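Local coordinates for protein NEQ011 (Nanoarchaeum equitans Kin4-M, PDB 6GQ8) that binds iron and, as a superoxide reductase of the desulfoferrodoxin family, probably reduces superoxide at a mononuclear iron centre held by four histidines and one cysteine, at residues N7-P12 against K31-P36; H41-V46 against S95-H100; K24-V29 against K78-A83; I2-N7 against L102-K107. All coordinates share one frame; numbering follows the deposited sequence.

Contact 1 (N7-P12 against K31-P36). With FE (Fe (III) ion), chain E.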
loop_
_atom_site.group_PDB
_atom_site.type_symbol
_atom_site.label_atom_id
_atom_site.label_comp_id
_atom_site.label_asym_id
_atom_site.label_seq_id
_atom_site.Cartn_x
_atom_site.Cartn_y
_atom_site.Cartn_z
ATOM N N ASN A 7 -7.875 19.403 13.515
ATOM C CA ASN A 7 -8.377 20.116 12.348
ATOM C C ASN A 7 -9.610 19.398 11.813
ATOM O O ASN A 7 -9.527 18.224 11.434
ATOM C CB ASN A 7 -7.296 20.218 11.272
ATOM C CG ASN A 7 -7.741 21.032 10.075
ATOM O OD1 ASN A 7 -8.400 20.519 9.171
ATOM N ND2 ASN A 7 -7.382 22.312 10.063
ATOM N N PRO A 8 -10.766 20.066 11.771
ATOM C CA PRO A 8 -12.002 19.371 11.370
ATOM C C PRO A 8 -11.947 18.756 9.983
ATOM O O PRO A 8 -12.621 17.747 9.739
ATOM C CB PRO A 8 -13.064 20.477 11.451
ATOM C CG PRO A 8 -12.494 21.483 12.399
ATOM C CD PRO A 8 -11.015 21.462 12.167
ATOM N N LYS A 9 -11.167 19.324 9.065
ATOM C CA LYS A 9 -11.131 18.824 7.697
ATOM C C LYS A 9 -10.088 17.736 7.487
ATOM O O LYS A 9 -10.245 16.911 6.580
ATOM C CB LYS A 9 -10.870 19.969 6.713
ATOM C CG LYS A 9 -12.107 20.777 6.347
ATOM C CD LYS A 9 -11.789 21.799 5.269
ATOM C CE LYS A 9 -13.045 22.496 4.771
ATOM N NZ LYS A 9 -12.748 23.456 3.670
ATOM N N HIS A 10 -9.025 17.711 8.295
ATOM C CA HIS A 10 -7.886 16.843 8.036
ATOM C C HIS A 10 -7.604 15.816 9.126
ATOM O O HIS A 10 -6.962 14.804 8.832
ATOM C CB HIS A 10 -6.613 17.678 7.829
ATOM C CG HIS A 10 -6.658 18.576 6.631
ATOM N ND1 HIS A 10 -6.968 19.916 6.718
ATOM C CD2 HIS A 10 -6.413 18.332 5.322
ATOM C CE1 HIS A 10 -6.923 20.456 5.513
ATOM N NE2 HIS A 10 -6.589 19.517 4.647
ATOM N N SER A 11 -8.053 16.037 10.357
ATOM C CA SER A 11 -7.709 15.127 11.447
ATOM C C SER A 11 -8.442 13.798 11.287
ATOM O O SER A 11 -9.664 13.787 11.104
ATOM C CB SER A 11 -8.045 15.750 12.801
ATOM O OG SER A 11 -7.179 16.832 13.093
ATOM N N PRO A 12 -7.739 12.662 11.340
ATOM C CA PRO A 12 -8.409 11.355 11.275
ATOM C C PRO A 12 -9.045 11.006 12.611
ATOM O O PRO A 12 -8.352 10.688 13.582
ATOM C CB PRO A 12 -7.263 10.398 10.917
ATOM C CG PRO A 12 -6.039 11.055 11.465
ATOM C CD PRO A 12 -6.271 12.542 11.365
ATOM N N LYS A 31 -15.030 14.263 9.263
ATOM C CA LYS A 31 -16.319 13.756 9.721
ATOM C C LYS A 31 -17.363 14.866 9.802
ATOM O O LYS A 31 -18.456 14.746 9.238
ATOM C CB LYS A 31 -16.146 13.066 11.073
ATOM C CG LYS A 31 -17.336 12.234 11.499
ATOM C CD LYS A 31 -17.128 11.656 12.885
ATOM C CE LYS A 31 -18.311 10.803 13.300
ATOM N NZ LYS A 31 -18.093 10.182 14.631
ATOM N N GLU A 32 -17.042 15.962 10.495
ATOM C CA GLU A 32 -18.003 17.046 10.676
ATOM C C GLU A 32 -17.970 18.070 9.553
ATOM O O GLU A 32 -19.004 18.675 9.251
ATOM C CB GLU A 32 -17.781 17.748 12.021
ATOM C CG GLU A 32 -16.476 18.524 12.155
ATOM C CD GLU A 32 -16.446 19.387 13.403
ATOM O OE1 GLU A 32 -17.174 19.058 14.361
ATOM O OE2 GLU A 32 -15.631 20.336 13.462
ATOM N N VAL A 33 -16.813 18.286 8.936
ATOM C CA VAL A 33 -16.690 19.150 7.771
ATOM C C VAL A 33 -16.021 18.317 6.689
ATOM O O VAL A 33 -14.840 17.965 6.813
ATOM C CB VAL A 33 -15.890 20.426 8.066
ATOM C CG1 VAL A 33 -15.820 21.297 6.827
ATOM C CG2 VAL A 33 -16.521 21.188 9.225
ATOM N N LYS A 34 -16.770 17.994 5.638
ATOM C CA LYS A 34 -16.266 17.108 4.598
ATOM C C LYS A 34 -15.069 17.731 3.891
ATOM O O LYS A 34 -15.099 18.902 3.502
ATOM C CB LYS A 34 -17.377 16.789 3.597
ATOM C CG LYS A 34 -18.089 15.468 3.871
ATOM C CD LYS A 34 -19.225 15.219 2.887
ATOM C CE LYS A 34 -18.712 15.104 1.460
ATOM N NZ LYS A 34 -17.867 13.892 1.275
ATOM N N HIS A 35 -14.011 16.948 3.739
ATOM C CA HIS A 35 -12.841 17.395 2.997
ATOM C C HIS A 35 -13.087 17.209 1.501
ATOM O O HIS A 35 -13.737 16.240 1.098
ATOM C CB HIS A 35 -11.604 16.601 3.431
ATOM C CG HIS A 35 -10.317 17.098 2.845
ATOM N ND1 HIS A 35 -9.842 16.674 1.622
ATOM C CD2 HIS A 35 -9.391 17.962 3.327
ATOM C CE1 HIS A 35 -8.687 17.264 1.370
ATOM N NE2 HIS A 35 -8.390 18.051 2.389
ATOM N N PRO A 36 -12.603 18.127 0.663
ATOM C CA PRO A 36 -12.751 17.947 -0.787
ATOM C C PRO A 36 -12.162 16.619 -1.242
ATOM O O PRO A 36 -11.191 16.116 -0.673
ATOM C CB PRO A 36 -11.978 19.135 -1.373
ATOM C CG PRO A 36 -12.039 20.179 -0.310
ATOM C CD PRO A 36 -12.017 19.436 1.004
HETATM FE FE FE E . -6.524 19.304 2.416
#
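Two loops that each supply one histidine to the mononuclear iron site of this superoxide reductase meet here. His10 NE2 and His35 NE2 both bind Fe(III), each at 2.2 Å. The two nitrogens lie only 3.2 Å apart, His10 NE2 meeting His35 NE2 near the plane of the His35 ring; this is shared ligation and not a hydrogen bond, and the ring planes stand oblique at 69°. Each ring is fixed from its far nitrogen. His10 ND1 donates to Asn7 OD1 (2.9 Å), which lies near the ring plane and also takes weak bonds from the N atoms of Lys9 and His10. His35 ND1 donates to Pro36 O (2.7 Å) along a carbonyl lone pair. Away from the metal, the aliphatic chain of Lys9 crosses Val33, CE reaching CG1 at 3.7 Å. With ND1 acting as donor, each ring presents NE2 to iron, and the carbonyl partners probably make the histidines somewhat more electron-rich ligands.

Contact 2 (H41-V46 against S95-H100). With FE (Fe (III) ion), chain E.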
loop_
_atom_site.group_PDB
_atom_site.type_symbol
_atom_site.label_atom_id
_atom_site.label_comp_id
_atom_site.label_asym_id
_atom_site.label_seq_id
_atom_site.Cartn_x
_atom_site.Cartn_y
_atom_site.Cartn_z
ATOM N N HIS A 41 -6.683 17.290 -5.009
ATOM C CA HIS A 41 -6.826 17.592 -3.585
ATOM C C HIS A 41 -7.750 16.549 -2.972
ATOM O O HIS A 41 -8.965 16.604 -3.186
ATOM C CB HIS A 41 -7.374 19.000 -3.374
ATOM C CG HIS A 41 -7.382 19.433 -1.942
ATOM N ND1 HIS A 41 -8.116 20.509 -1.489
ATOM C CD2 HIS A 41 -6.735 18.939 -0.859
ATOM C CE1 HIS A 41 -7.928 20.654 -0.190
ATOM N NE2 HIS A 41 -7.092 19.715 0.217
ATOM N N HIS A 42 -7.184 15.617 -2.205
ATOM C CA HIS A 42 -7.986 14.558 -1.607
ATOM C C HIS A 42 -7.212 13.903 -0.473
ATOM O O HIS A 42 -5.989 14.029 -0.371
ATOM C CB HIS A 42 -8.391 13.504 -2.645
ATOM C CG HIS A 42 -7.233 12.887 -3.370
ATOM N ND1 HIS A 42 -6.894 13.228 -4.661
ATOM C CD2 HIS A 42 -6.334 11.952 -2.980
ATOM C CE1 HIS A 42 -5.839 12.527 -5.038
ATOM N NE2 HIS A 42 -5.481 11.743 -4.037
ATOM N N ILE A 43 -7.953 13.202 0.381
ATOM C CA ILE A 43 -7.350 12.372 1.415
ATOM C C ILE A 43 -6.999 11.038 0.770
ATOM O O ILE A 43 -7.882 10.316 0.296
ATOM C CB ILE A 43 -8.301 12.178 2.605
ATOM C CG1 ILE A 43 -8.784 13.529 3.147
ATOM C CG2 ILE A 43 -7.613 11.370 3.702
ATOM C CD1 ILE A 43 -7.685 14.419 3.679
ATOM N N GLN A 44 -5.710 10.716 0.742
ATOM C CA GLN A 44 -5.239 9.573 -0.030
ATOM C C GLN A 44 -5.216 8.281 0.777
ATOM O O GLN A 44 -5.584 7.224 0.255
ATOM C CB GLN A 44 -3.846 9.861 -0.592
ATOM C CG GLN A 44 -3.445 8.967 -1.752
ATOM C CD GLN A 44 -2.161 9.431 -2.420
ATOM O OE1 GLN A 44 -1.063 9.169 -1.927
ATOM N NE2 GLN A 44 -2.295 10.137 -3.540
ATOM N N TRP A 45 -4.790 8.332 2.038
ATOM C CA TRP A 45 -4.646 7.106 2.810
ATOM C C TRP A 45 -4.646 7.421 4.299
ATOM O O TRP A 45 -4.491 8.571 4.716
ATOM C CB TRP A 45 -3.368 6.350 2.421
ATOM C CG TRP A 45 -2.105 7.165 2.485
ATOM C CD1 TRP A 45 -1.474 7.787 1.439
ATOM C CD2 TRP A 45 -1.311 7.433 3.646
ATOM N NE1 TRP A 45 -0.341 8.423 1.883
ATOM C CE2 TRP A 45 -0.214 8.215 3.232
ATOM C CE3 TRP A 45 -1.412 7.073 4.996
ATOM C CZ2 TRP A 45 0.766 8.658 4.120
ATOM C CZ3 TRP A 45 -0.440 7.512 5.876
ATOM C CH2 TRP A 45 0.635 8.297 5.434
ATOM N N VAL A 46 -4.819 6.368 5.095
ATOM C CA VAL A 46 -4.707 6.440 6.547
ATOM C C VAL A 46 -3.946 5.212 7.035
ATOM O O VAL A 46 -4.233 4.088 6.613
ATOM C CB VAL A 46 -6.087 6.539 7.230
ATOM C CG1 VAL A 46 -7.029 5.472 6.701
ATOM C CG2 VAL A 46 -5.943 6.424 8.740
ATOM N N SER A 95 -3.085 10.283 8.635
ATOM C CA SER A 95 -3.745 10.471 7.355
ATOM C C SER A 95 -2.957 11.468 6.517
ATOM O O SER A 95 -2.243 12.323 7.050
ATOM C CB SER A 95 -5.183 10.962 7.539
ATOM O OG SER A 95 -5.200 12.216 8.196
ATOM N N TYR A 96 -3.100 11.359 5.199
ATOM C CA TYR A 96 -2.336 12.173 4.263
ATOM C C TYR A 96 -3.276 12.882 3.304
ATOM O O TYR A 96 -4.129 12.245 2.678
ATOM C CB TYR A 96 -1.336 11.326 3.471
ATOM C CG TYR A 96 -0.630 12.087 2.367
ATOM C CD1 TYR A 96 0.328 13.045 2.662
ATOM C CD2 TYR A 96 -0.912 11.834 1.033
ATOM C CE1 TYR A 96 0.983 13.739 1.657
ATOM C CE2 TYR A 96 -0.264 12.524 0.021
ATOM C CZ TYR A 96 0.682 13.476 0.341
ATOM O OH TYR A 96 1.331 14.167 -0.661
ATOM N N CYS A 97 -3.119 14.198 3.201
ATOM C CA CYS A 97 -3.802 15.008 2.206
ATOM C C CYS A 97 -2.793 15.446 1.154
ATOM O O CYS A 97 -1.661 15.811 1.486
ATOM C CB CYS A 97 -4.465 16.231 2.846
ATOM S SG CYS A 97 -5.065 17.454 1.663
ATOM N N THR A 98 -3.198 15.385 -0.115
ATOM C CA THR A 98 -2.272 15.650 -1.210
ATOM C C THR A 98 -1.793 17.096 -1.256
ATOM O O THR A 98 -0.842 17.388 -1.989
ATOM C CB THR A 98 -2.911 15.279 -2.548
ATOM O OG1 THR A 98 -4.141 15.994 -2.708
ATOM C CG2 THR A 98 -3.182 13.783 -2.609
ATOM N N LEU A 99 -2.419 18.003 -0.507
ATOM C CA LEU A 99 -1.982 19.390 -0.459
ATOM C C LEU A 99 -1.524 19.849 0.914
ATOM O O LEU A 99 -0.659 20.724 0.994
ATOM C CB LEU A 99 -3.108 20.327 -0.931
ATOM C CG LEU A 99 -3.496 20.283 -2.408
ATOM C CD1 LEU A 99 -4.507 21.377 -2.723
ATOM C CD2 LEU A 99 -2.269 20.423 -3.292
ATOM N N HIS A 100 -2.064 19.283 1.996
ATOM C CA HIS A 100 -1.821 19.809 3.335
ATOM C C HIS A 100 -1.090 18.820 4.238
ATOM O O HIS A 100 -1.165 18.934 5.467
ATOM C CB HIS A 100 -3.139 20.261 3.961
ATOM C CG HIS A 100 -3.875 21.262 3.128
ATOM N ND1 HIS A 100 -5.008 20.946 2.409
ATOM C CD2 HIS A 100 -3.615 22.564 2.865
ATOM C CE1 HIS A 100 -5.427 22.016 1.758
ATOM N NE2 HIS A 100 -4.599 23.013 2.017
HETATM FE FE FE E . -6.524 19.304 2.416
#
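Leu99 CD1 lies over one face of the His41 ring in a CH-pi contact, 3.8 Å from its centroid and 21° off the normal, the two side chains crossing at about a right angle. The pair lies at the iron end of two antiparallel strands in the larger sheet of the beta sandwich. His41 NE2, Cys97 SG and His100 ND1 bind Fe(III) at 2.3, 2.5 and 2.2 Å, respectively; Cys97 SG lies at the edge of the His41 ring, anti to its own backbone N (chi1 169°), which places it beside the carbonyl carbon. In the turn after the strand, Leu99 N donates to Cys97 SG and His100 N adds a weak bond, which would be expected to draw charge from the thiolate. Thr98 ties this turn to segment 41-46: OG1 accepts from His42 N, Thr98 N donates to His42 O, and CG2 covers a face of the His42 ring. Farther along, Gln44 and Trp45 form a beta bulge opposite Tyr96, with Gln44 N donating to Tyr96 O and Tyr96 N to Trp45 O, while the buried Trp45 N has no partner. The indole and phenol polar atoms both bond to His59 of the second subunit. Tyr96 CB packs tightly on the indole face, 3.3 Å from Trp45 CE2.

Contact 3 (K24-V29 against K78-A83); sequences KITIEV and KAIVYA
Strands 24-29 and 78-83 run antiparallel, 163° between their directions and 4.7 Å apart at closest approach, as neighbours in the smaller sheet of the beta sandwich. Two hydrogen-bonded pairs, Ile25 with Val81 and Ile27 with Ala79, hold them through nearly straight bonds: Ile25 N to Val81 O is 2.9 Å at 174°, and Ala79 N to Ile27 O is 2.8 Å. These four residues face the core, where Ile25 and Val81 both reach Leu48 of the other sheet. On the opposite face Ile80 is gripped by its neighbours, CG2 against Lys24 CG at 3.7 Å and CG1 against Thr26 OG1 at 3.5 Å. Lys24 runs extended alongside Tyr82. Ile80 and Ala83 pair with a strand of the fourth subunit, so the sheet continues across that interface, and Lys78 makes a cation-pi contact with Tyr82 of that fourth subunit. The extended Glu28 and Lys78 chains cross obliquely, Glu28 CD touching Lys78 CD at 3.8 Å, while Glu28 OE1 and Lys78 NZ remain 4.2 Å apart.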
loop_
_atom_site.group_PDB
_atom_site.type_symbol
_atom_site.label_atom_id
_atom_site.label_comp_id
_atom_site.label_asym_id
_atom_site.label_seq_id
_atom_site.Cartn_x
_atom_site.Cartn_y
_atom_site.Cartn_z
ATOM N N LYS A 24 -13.525 -2.934 17.010
ATOM C CA LYS A 24 -14.044 -2.393 15.760
ATOM C C LYS A 24 -13.651 -0.924 15.705
ATOM O O LYS A 24 -14.162 -0.106 16.478
ATOM C CB LYS A 24 -15.556 -2.575 15.673
ATOM C CG LYS A 24 -16.194 -1.945 14.447
ATOM C CD LYS A 24 -17.714 -1.992 14.529
ATOM C CE LYS A 24 -18.357 -1.343 13.313
ATOM N NZ LYS A 24 -19.839 -1.302 13.425
ATOM N N ILE A 25 -12.745 -0.590 14.793
ATOM C CA ILE A 25 -12.073 0.701 14.786
ATOM C C ILE A 25 -12.482 1.430 13.515
ATOM O O ILE A 25 -12.121 1.016 12.406
ATOM C CB ILE A 25 -10.548 0.547 14.871
ATOM C CG1 ILE A 25 -10.167 -0.237 16.132
ATOM C CG2 ILE A 25 -9.874 1.906 14.883
ATOM C CD1 ILE A 25 -8.757 -0.794 16.105
ATOM N N THR A 26 -13.244 2.508 13.673
ATOM C CA THR A 26 -13.660 3.347 12.559
ATOM C C THR A 26 -12.743 4.561 12.496
ATOM O O THR A 26 -12.474 5.195 13.521
ATOM C CB THR A 26 -15.118 3.791 12.713
ATOM O OG1 THR A 26 -15.965 2.642 12.846
ATOM C CG2 THR A 26 -15.563 4.601 11.500
ATOM N N ILE A 27 -12.260 4.873 11.297
ATOM C CA ILE A 27 -11.423 6.043 11.062
ATOM C C ILE A 27 -12.073 6.849 9.948
ATOM O O ILE A 27 -12.355 6.310 8.873
ATOM C CB ILE A 27 -9.980 5.659 10.680
ATOM C CG1 ILE A 27 -9.406 4.645 11.672
ATOM C CG2 ILE A 27 -9.096 6.893 10.642
ATOM C CD1 ILE A 27 -8.338 3.762 11.077
ATOM N N GLU A 28 -12.322 8.130 10.208
ATOM C CA GLU A 28 -12.929 9.009 9.218
ATOM C C GLU A 28 -12.227 10.355 9.240
ATOM O O GLU A 28 -12.036 10.941 10.310
ATOM C CB GLU A 28 -14.431 9.187 9.485
ATOM C CG GLU A 28 -15.164 9.983 8.413
ATOM C CD GLU A 28 -16.672 10.001 8.610
ATOM O OE1 GLU A 28 -17.148 9.543 9.670
ATOM O OE2 GLU A 28 -17.383 10.479 7.700
ATOM N N VAL A 29 -11.843 10.840 8.061
ATOM C CA VAL A 29 -11.250 12.164 7.905
ATOM C C VAL A 29 -12.324 13.104 7.377
ATOM O O VAL A 29 -13.018 12.781 6.405
ATOM C CB VAL A 29 -10.035 12.130 6.964
ATOM C CG1 VAL A 29 -9.437 13.524 6.825
ATOM C CG2 VAL A 29 -8.989 11.147 7.477
ATOM N N LYS A 78 -13.120 7.166 4.783
ATOM C CA LYS A 78 -13.699 6.524 5.957
ATOM C C LYS A 78 -13.514 5.021 5.832
ATOM O O LYS A 78 -13.773 4.451 4.769
ATOM C CB LYS A 78 -15.188 6.864 6.100
ATOM C CG LYS A 78 -15.888 6.116 7.226
ATOM C CD LYS A 78 -17.362 6.481 7.319
ATOM C CE LYS A 78 -18.030 5.746 8.473
ATOM N NZ LYS A 78 -19.442 6.172 8.681
ATOM N N ALA A 79 -13.071 4.381 6.911
ATOM C CA ALA A 79 -12.838 2.946 6.871
ATOM C C ALA A 79 -13.063 2.353 8.251
ATOM O O ALA A 79 -12.843 3.010 9.272
ATOM C CB ALA A 79 -11.424 2.615 6.383
ATOM N N ILE A 80 -13.503 1.099 8.266
ATOM C CA ILE A 80 -13.653 0.323 9.488
ATOM C C ILE A 80 -12.775 -0.912 9.363
ATOM O O ILE A 80 -12.861 -1.642 8.368
ATOM C CB ILE A 80 -15.120 -0.068 9.747
ATOM C CG1 ILE A 80 -16.020 1.168 9.709
ATOM C CG2 ILE A 80 -15.257 -0.777 11.090
ATOM C CD1 ILE A 80 -17.458 0.886 10.102
ATOM N N VAL A 81 -11.906 -1.123 10.350
ATOM C CA VAL A 81 -11.058 -2.303 10.412
ATOM C C VAL A 81 -11.287 -2.972 11.759
ATOM O O VAL A 81 -11.926 -2.418 12.655
ATOM C CB VAL A 81 -9.560 -1.984 10.209
ATOM C CG1 VAL A 81 -9.314 -1.398 8.820
ATOM C CG2 VAL A 81 -9.046 -1.058 11.301
ATOM N N TYR A 82 -10.742 -4.180 11.894
ATOM C CA TYR A 82 -10.979 -5.038 13.049
ATOM C C TYR A 82 -9.649 -5.632 13.481
ATOM O O TYR A 82 -8.896 -6.134 12.641
ATOM C CB TYR A 82 -11.968 -6.163 12.718
ATOM C CG TYR A 82 -13.333 -5.693 12.272
ATOM C CD1 TYR A 82 -14.406 -5.683 13.152
ATOM C CD2 TYR A 82 -13.551 -5.265 10.967
ATOM C CE1 TYR A 82 -15.657 -5.256 12.750
ATOM C CE2 TYR A 82 -14.796 -4.832 10.556
ATOM C CZ TYR A 82 -15.846 -4.832 11.449
ATOM O OH TYR A 82 -17.088 -4.405 11.037
ATOM N N ALA A 83 -9.359 -5.577 14.780
ATOM C CA ALA A 83 -8.078 -6.053 15.282
ATOM C C ALA A 83 -8.239 -6.655 16.669
ATOM O O ALA A 83 -9.084 -6.226 17.458
ATOM C CB ALA A 83 -7.042 -4.925 15.334
#

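Contact 4 (I2-N7 against L102-K107)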
loop_
_atom_site.group_PDB
_atom_site.type_symbol
_atom_site.label_atom_id
_atom_site.label_comp_id
_atom_site.label_asym_id
_atom_site.label_seq_id
_atom_site.Cartn_x
_atom_site.Cartn_y
_atom_site.Cartn_z
ATOM N N ILE A 2 4.644 15.842 10.882
ATOM C CA ILE A 2 3.295 15.385 11.190
ATOM C C ILE A 2 2.614 16.442 12.049
ATOM O O ILE A 2 3.186 16.910 13.040
ATOM C CB ILE A 2 3.319 14.030 11.914
ATOM C CG1 ILE A 2 4.385 13.105 11.317
ATOM C CG2 ILE A 2 1.953 13.374 11.843
ATOM C CD1 ILE A 2 3.990 12.475 10.007
ATOM N N LYS A 3 1.396 16.824 11.672
ATOM C CA LYS A 3 0.638 17.804 12.439
ATOM C C LYS A 3 -0.256 17.100 13.450
ATOM O O LYS A 3 -1.072 16.247 13.086
ATOM C CB LYS A 3 -0.206 18.699 11.530
ATOM C CG LYS A 3 0.596 19.579 10.591
ATOM C CD LYS A 3 -0.329 20.345 9.668
ATOM C CE LYS A 3 0.423 21.028 8.545
ATOM N NZ LYS A 3 -0.518 21.714 7.613
ATOM N N THR A 4 -0.115 17.483 14.719
ATOM C CA THR A 4 -0.888 16.898 15.803
ATOM C C THR A 4 -2.066 17.765 16.214
ATOM O O THR A 4 -2.955 17.283 16.923
ATOM C CB THR A 4 0.002 16.657 17.029
ATOM O OG1 THR A 4 0.571 17.899 17.461
ATOM C CG2 THR A 4 1.123 15.688 16.690
ATOM N N GLU A 5 -2.078 19.028 15.794
ATOM C CA GLU A 5 -3.174 19.926 16.121
ATOM C C GLU A 5 -4.467 19.434 15.484
ATOM O O GLU A 5 -4.468 18.920 14.362
ATOM C CB GLU A 5 -2.849 21.335 15.621
ATOM C CG GLU A 5 -1.476 21.835 16.041
ATOM C CD GLU A 5 -1.245 23.294 15.703
ATOM O OE1 GLU A 5 -1.804 23.767 14.690
ATOM O OE2 GLU A 5 -0.500 23.967 16.448
ATOM N N TYR A 6 -5.569 19.573 16.215
ATOM C CA TYR A 6 -6.856 19.136 15.693
ATOM C C TYR A 6 -7.292 20.025 14.535
ATOM O O TYR A 6 -7.109 21.245 14.563
ATOM C CB TYR A 6 -7.921 19.150 16.791
ATOM C CG TYR A 6 -9.310 18.868 16.264
ATOM C CD1 TYR A 6 -9.701 17.578 15.935
ATOM C CD2 TYR A 6 -10.226 19.897 16.080
ATOM C CE1 TYR A 6 -10.966 17.318 15.444
ATOM C CE2 TYR A 6 -11.493 19.645 15.591
ATOM C CZ TYR A 6 -11.858 18.355 15.274
ATOM O OH TYR A 6 -13.119 18.100 14.787
ATOM N N ASN A 7 -7.875 19.403 13.515
ATOM C CA ASN A 7 -8.377 20.116 12.348
ATOM C C ASN A 7 -9.610 19.398 11.813
ATOM O O ASN A 7 -9.527 18.224 11.434
ATOM C CB ASN A 7 -7.296 20.218 11.272
ATOM C CG ASN A 7 -7.741 21.032 10.075
ATOM O OD1 ASN A 7 -8.400 20.519 9.171
ATOM N ND2 ASN A 7 -7.382 22.312 10.063
ATOM N N LEU A 102 0.559 15.657 6.378
ATOM C CA LEU A 102 0.198 14.543 7.241
ATOM C C LEU A 102 -0.403 15.043 8.549
ATOM O O LEU A 102 0.004 16.078 9.086
ATOM C CB LEU A 102 1.420 13.669 7.533
ATOM C CG LEU A 102 2.049 13.010 6.306
ATOM C CD1 LEU A 102 3.540 12.789 6.503
ATOM C CD2 LEU A 102 1.351 11.697 6.023
ATOM N N TRP A 103 -1.364 14.278 9.066
ATOM C CA TRP A 103 -2.089 14.624 10.280
ATOM C C TRP A 103 -2.212 13.390 11.162
ATOM O O TRP A 103 -2.435 12.284 10.663
ATOM C CB TRP A 103 -3.478 15.181 9.951
ATOM C CG TRP A 103 -3.444 16.403 9.083
ATOM C CD1 TRP A 103 -3.278 16.445 7.729
ATOM C CD2 TRP A 103 -3.590 17.761 9.513
ATOM N NE1 TRP A 103 -3.305 17.747 7.290
ATOM C CE2 TRP A 103 -3.494 18.574 8.367
ATOM C CE3 TRP A 103 -3.791 18.368 10.756
ATOM C CZ2 TRP A 103 -3.599 19.961 8.426
ATOM C CZ3 TRP A 103 -3.889 19.744 10.813
ATOM C CH2 TRP A 103 -3.794 20.526 9.656
ATOM N N LYS A 104 -2.078 13.588 12.473
ATOM C CA LYS A 104 -2.051 12.500 13.441
ATOM C C LYS A 104 -3.137 12.689 14.490
ATOM O O LYS A 104 -3.436 13.818 14.895
ATOM C CB LYS A 104 -0.688 12.411 14.143
ATOM C CG LYS A 104 -0.550 11.220 15.081
ATOM C CD LYS A 104 0.819 11.166 15.738
ATOM C CE LYS A 104 0.877 12.101 16.936
ATOM N NZ LYS A 104 2.049 11.833 17.814
ATOM N N THR A 105 -3.723 11.574 14.926
ATOM C CA THR A 105 -4.658 11.543 16.041
ATOM C C THR A 105 -4.353 10.326 16.901
ATOM O O THR A 105 -4.087 9.240 16.378
ATOM C CB THR A 105 -6.115 11.494 15.559
ATOM O OG1 THR A 105 -6.434 12.706 14.863
ATOM C CG2 THR A 105 -7.078 11.315 16.728
ATOM N N GLU A 106 -4.396 10.508 18.219
ATOM C CA GLU A 106 -4.188 9.428 19.171
ATOM C C GLU A 106 -5.449 9.245 20.002
ATOM O O GLU A 106 -6.127 10.221 20.338
ATOM C CB GLU A 106 -2.991 9.714 20.086
ATOM C CG GLU A 106 -1.660 9.810 19.357
ATOM C CD GLU A 106 -0.515 10.214 20.268
ATOM O OE1 GLU A 106 -0.745 10.380 21.486
ATOM O OE2 GLU A 106 0.617 10.366 19.765
ATOM N N LYS A 107 -5.762 7.992 20.326
ATOM C CA LYS A 107 -6.900 7.685 21.181
ATOM C C LYS A 107 -6.532 6.538 22.109
ATOM O O LYS A 107 -6.076 5.487 21.647
ATOM C CB LYS A 107 -8.131 7.319 20.347
ATOM C CG LYS A 107 -9.429 7.266 21.132
ATOM C CD LYS A 107 -10.598 6.967 20.211
ATOM C CE LYS A 107 -11.925 7.173 20.916
ATOM N NZ LYS A 107 -12.055 8.567 21.422
HETATM O O HOH W 1 -4.524 15.920 13.521
#
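Lys3 lies along the indole of Trp103 where a short, weakly bonded N-terminal strand pairs in parallel, through these two residues, with strand 101-108 of the larger sheet. With CG beside the backbone N (chi1 -65°) and the chain extended beyond it, the aliphatic part runs the same way as the ring. Lys3 CB meets Trp103 CE3 at 3.7 Å, and CG passes Leu102 O. CD then settles over the six-membered ring, 3.6 Å from its centroid and 17° off the normal, a CH-pi contact. CE passes Trp103 CZ2 more loosely, at 4.2 Å. At the tip, NZ lies 3.6 Å from Trp103 CZ2 and forms a salt bridge with Glu56 of the second subunit. Lys3 N donates to Leu102 O from above the carbonyl plane, whereas Lys104 N meets Lys3 O in the plane of the Lys3 carbonyl, at 2.9 Å. Asn7 CB touches the indole obliquely at Trp103 CZ3, and Glu5 O sits at the ring edge. On the other face of the sheet, Ile2 CD1 meets Leu102 CD1 at 3.5 Å; Ile2 CG2 rests on Lys104 CB. Lys104 bends at chi3 (82°), its NZ forming a salt bridge to Glu106 OE2 at 2.8 Å.

How the contacts relate
Contacts 1 and 2 share the iron: together they supply all five protein ligands, His35 NE2 lying 3.0 Å from His41 NE2 and His10 NE2 3.1 Å from His100 ND1. His10 and His41 bind from opposite sides of the metal, as do His35 and His100. Contact 4 backs this site, since the Trp103 ring stacks on that of His10; it also shares Asn7 with contact 1. Contacts 2 and 4 are joined within one sheet by a probable hydrogen bond from Ser95 N to Trp103 O (2.9 Å). Contact 3 lies in the other sheet, its centre about 17 Å from that of contact 2, yet Val29 CG1 reaches Ile43 CD1 at 3.7 Å across the sandwich core.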